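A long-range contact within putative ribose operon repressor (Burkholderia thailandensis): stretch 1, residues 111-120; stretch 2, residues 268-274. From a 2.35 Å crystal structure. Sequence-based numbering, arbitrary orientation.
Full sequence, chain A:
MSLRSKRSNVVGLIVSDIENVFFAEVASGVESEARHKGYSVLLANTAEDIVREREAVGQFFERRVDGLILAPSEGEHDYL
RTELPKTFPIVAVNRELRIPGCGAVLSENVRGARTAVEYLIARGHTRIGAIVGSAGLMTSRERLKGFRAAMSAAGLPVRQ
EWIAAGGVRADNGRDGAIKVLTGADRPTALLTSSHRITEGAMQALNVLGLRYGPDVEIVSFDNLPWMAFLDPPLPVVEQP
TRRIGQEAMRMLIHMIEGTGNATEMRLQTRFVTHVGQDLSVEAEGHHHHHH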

# COMPACT_ATOMS: atom_id res chain seq x y z
N ARG A 111 -4.11 -13.36 -20.62
CA ARG A 111 -5.40 -12.79 -21.03
C ARG A 111 -5.58 -11.25 -20.80
O ARG A 111 -6.02 -10.51 -21.69
CB ARG A 111 -6.53 -13.51 -20.36
CG ARG A 111 -7.85 -13.30 -21.02
CD ARG A 111 -8.96 -13.96 -20.16
NE ARG A 111 -8.93 -15.41 -20.29
CZ ARG A 111 -9.72 -16.24 -19.61
NH1 ARG A 111 -9.61 -17.55 -19.80
NH2 ARG A 111 -10.59 -15.75 -18.73
N GLY A 112 -5.25 -10.81 -19.59
CA GLY A 112 -5.43 -9.41 -19.22
C GLY A 112 -4.51 -8.55 -20.07
O GLY A 112 -4.94 -7.52 -20.51
N ALA A 113 -3.27 -8.99 -20.35
CA ALA A 113 -2.35 -8.16 -21.13
C ALA A 113 -2.81 -8.02 -22.61
O ALA A 113 -2.77 -6.91 -23.19
CB ALA A 113 -0.87 -8.65 -21.03
N ARG A 114 -3.23 -9.16 -23.19
CA ARG A 114 -3.72 -9.19 -24.53
C ARG A 114 -4.94 -8.22 -24.67
O ARG A 114 -5.05 -7.47 -25.67
CB ARG A 114 -4.15 -10.62 -24.89
CG ARG A 114 -4.47 -10.81 -26.34
CD ARG A 114 -4.87 -12.24 -26.67
NE ARG A 114 -5.34 -12.30 -28.04
CZ ARG A 114 -5.42 -13.39 -28.80
NH1 ARG A 114 -5.06 -14.56 -28.33
NH2 ARG A 114 -5.85 -13.27 -30.04
N THR A 115 -5.81 -8.24 -23.65
CA THR A 115 -6.98 -7.39 -23.67
C THR A 115 -6.56 -5.91 -23.63
O THR A 115 -7.08 -5.12 -24.39
CB THR A 115 -7.95 -7.68 -22.50
OG1 THR A 115 -8.41 -9.03 -22.58
CG2 THR A 115 -9.21 -6.74 -22.53
N ALA A 116 -5.59 -5.57 -22.77
CA ALA A 116 -5.17 -4.18 -22.67
C ALA A 116 -4.49 -3.70 -23.94
O ALA A 116 -4.69 -2.58 -24.41
CB ALA A 116 -4.30 -3.99 -21.48
N VAL A 117 -3.65 -4.55 -24.51
CA VAL A 117 -2.98 -4.17 -25.77
C VAL A 117 -3.96 -4.09 -26.96
O VAL A 117 -3.78 -3.27 -27.84
CB VAL A 117 -1.80 -5.08 -26.05
CG1 VAL A 117 -1.29 -4.93 -27.52
CG2 VAL A 117 -0.69 -4.84 -24.99
N GLU A 118 -4.98 -4.93 -26.96
CA GLU A 118 -5.98 -4.93 -28.04
C GLU A 118 -6.80 -3.67 -28.02
O GLU A 118 -7.26 -3.19 -29.07
CB GLU A 118 -6.92 -6.11 -27.92
CG GLU A 118 -6.24 -7.44 -28.15
CD GLU A 118 -7.24 -8.59 -28.22
OE1 GLU A 118 -8.08 -8.70 -27.31
OE2 GLU A 118 -7.18 -9.39 -29.18
N TYR A 119 -7.01 -3.17 -26.81
CA TYR A 119 -7.59 -1.90 -26.62
C TYR A 119 -6.75 -0.77 -27.23
O TYR A 119 -7.30 0.15 -27.84
CB TYR A 119 -7.81 -1.65 -25.14
CG TYR A 119 -8.20 -0.23 -24.79
CD1 TYR A 119 -9.51 0.13 -24.76
CD2 TYR A 119 -7.26 0.72 -24.56
CE1 TYR A 119 -9.90 1.44 -24.40
CE2 TYR A 119 -7.62 2.01 -24.22
CZ TYR A 119 -8.94 2.35 -24.14
OH TYR A 119 -9.30 3.63 -23.84
N LEU A 120 -5.44 -0.81 -27.05
CA LEU A 120 -4.55 0.17 -27.64
C LEU A 120 -4.56 0.12 -29.17
O LEU A 120 -4.48 1.14 -29.84
CB LEU A 120 -3.16 -0.05 -27.13
CG LEU A 120 -2.86 0.47 -25.74
CD1 LEU A 120 -1.46 -0.01 -25.39
CD2 LEU A 120 -2.94 1.98 -25.71
N GLN A 268 -9.68 -14.44 -12.34
CA GLN A 268 -10.11 -13.46 -13.30
C GLN A 268 -9.68 -12.01 -12.94
O GLN A 268 -9.83 -11.53 -11.79
CB GLN A 268 -11.65 -13.56 -13.43
CG GLN A 268 -12.46 -12.27 -13.82
CD GLN A 268 -14.00 -12.48 -13.64
OE1 GLN A 268 -14.57 -12.34 -12.55
NE2 GLN A 268 -14.66 -12.86 -14.69
N THR A 269 -9.14 -11.35 -13.94
CA THR A 269 -8.81 -9.97 -13.90
C THR A 269 -9.87 -9.22 -14.74
O THR A 269 -10.57 -9.80 -15.59
CB THR A 269 -7.43 -9.74 -14.55
OG1 THR A 269 -7.48 -10.04 -15.94
CG2 THR A 269 -6.43 -10.61 -13.95
N ARG A 270 -9.97 -7.94 -14.54
CA ARG A 270 -10.89 -7.21 -15.31
C ARG A 270 -10.28 -5.93 -15.86
O ARG A 270 -9.51 -5.24 -15.20
CB ARG A 270 -12.20 -6.97 -14.55
CG ARG A 270 -12.37 -5.61 -14.05
CD ARG A 270 -13.60 -5.52 -13.20
NE ARG A 270 -14.15 -4.19 -13.24
CZ ARG A 270 -13.94 -3.27 -12.31
NH1 ARG A 270 -13.19 -3.53 -11.26
NH2 ARG A 270 -14.49 -2.08 -12.44
N PHE A 271 -10.63 -5.64 -17.10
CA PHE A 271 -10.10 -4.46 -17.78
C PHE A 271 -10.97 -3.25 -17.44
O PHE A 271 -12.19 -3.29 -17.57
CB PHE A 271 -10.07 -4.70 -19.30
CG PHE A 271 -9.30 -3.66 -20.05
CD1 PHE A 271 -9.87 -3.02 -21.14
CD2 PHE A 271 -8.02 -3.31 -19.66
CE1 PHE A 271 -9.16 -2.04 -21.84
CE2 PHE A 271 -7.31 -2.38 -20.36
CZ PHE A 271 -7.88 -1.73 -21.47
N VAL A 272 -10.33 -2.18 -16.97
CA VAL A 272 -11.07 -0.99 -16.57
C VAL A 272 -10.59 0.17 -17.41
O VAL A 272 -9.40 0.53 -17.36
CB VAL A 272 -10.82 -0.68 -15.07
CG1 VAL A 272 -11.55 0.60 -14.61
CG2 VAL A 272 -11.18 -1.93 -14.20
N THR A 273 -11.49 0.76 -18.18
CA THR A 273 -11.13 1.88 -19.05
C THR A 273 -11.48 3.22 -18.40
O THR A 273 -10.95 4.24 -18.80
CB THR A 273 -11.82 1.80 -20.46
OG1 THR A 273 -13.25 1.82 -20.31
CG2 THR A 273 -11.46 0.49 -21.12
N HIS A 274 -12.38 3.22 -17.41
CA HIS A 274 -12.77 4.46 -16.74
C HIS A 274 -13.65 5.41 -17.58
O HIS A 274 -14.42 5.00 -18.45
CB HIS A 274 -11.54 5.27 -16.28
CG HIS A 274 -10.59 4.52 -15.41
ND1 HIS A 274 -9.31 4.20 -15.81
CD2 HIS A 274 -10.74 4.01 -14.16
CE1 HIS A 274 -8.71 3.52 -14.84
NE2 HIS A 274 -9.56 3.38 -13.84

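How do the two backbones lie against each other? Residues 111-120 are all helix, while stretch 2 contributes a short strand, 270-272, with loop around it. The helix and strand run in nearly the same direction, their axes 27° apart and 8.8 Å at closest approach. The gap widens along the way: Gly-112 CA lies 6.3 Å from Thr-269 CA, Ala-116 CA 6.9 Å from Phe-271 CA, and Tyr-119 CA 9.2 Å from Thr-273 CA.

What lets the chains come so close at the Gly-112 end? Glycine has no side chain, so Thr-269 OG1 can settle 3.9 Å from Gly-112 CA. An ideal CB on Gly-112 would point toward stretch 2 and lie 3.1 Å from Thr-269 OG1, a tight fit. The hydroxyl finds its hydrogen bond elsewhere in the structure.

Which side chain does most to join the stretches? Phe-271, whose CB points toward the helix, has the largest covered area. Its CE2 meets Ala-116 CB at 3.6 Å and its CE1 meets Tyr-119 CB at 3.6 Å, while Thr-115 CG2 approaches Phe-271 CB at 3.9 Å. These contacts are apolar, and Ala-116 makes its contact through its single methyl, with the ring lying beside it. The edge of Phe-271 is also directed toward the face of Tyr-119 in an offset edge-to-face pair, with planes at 66°. Farther along, Tyr-119 CE1 touches Thr-273 CG2 at 3.8 Å.

Does any hydrogen bond tie the two together? None crosses the contact, so packing carries it. The Thr-115 hydroxyl is engaged within its own helix: Thr-115 OG1 donates to Arg-111 O at 2.9 Å, one turn back, while its methyl CG2 meets Phe-271.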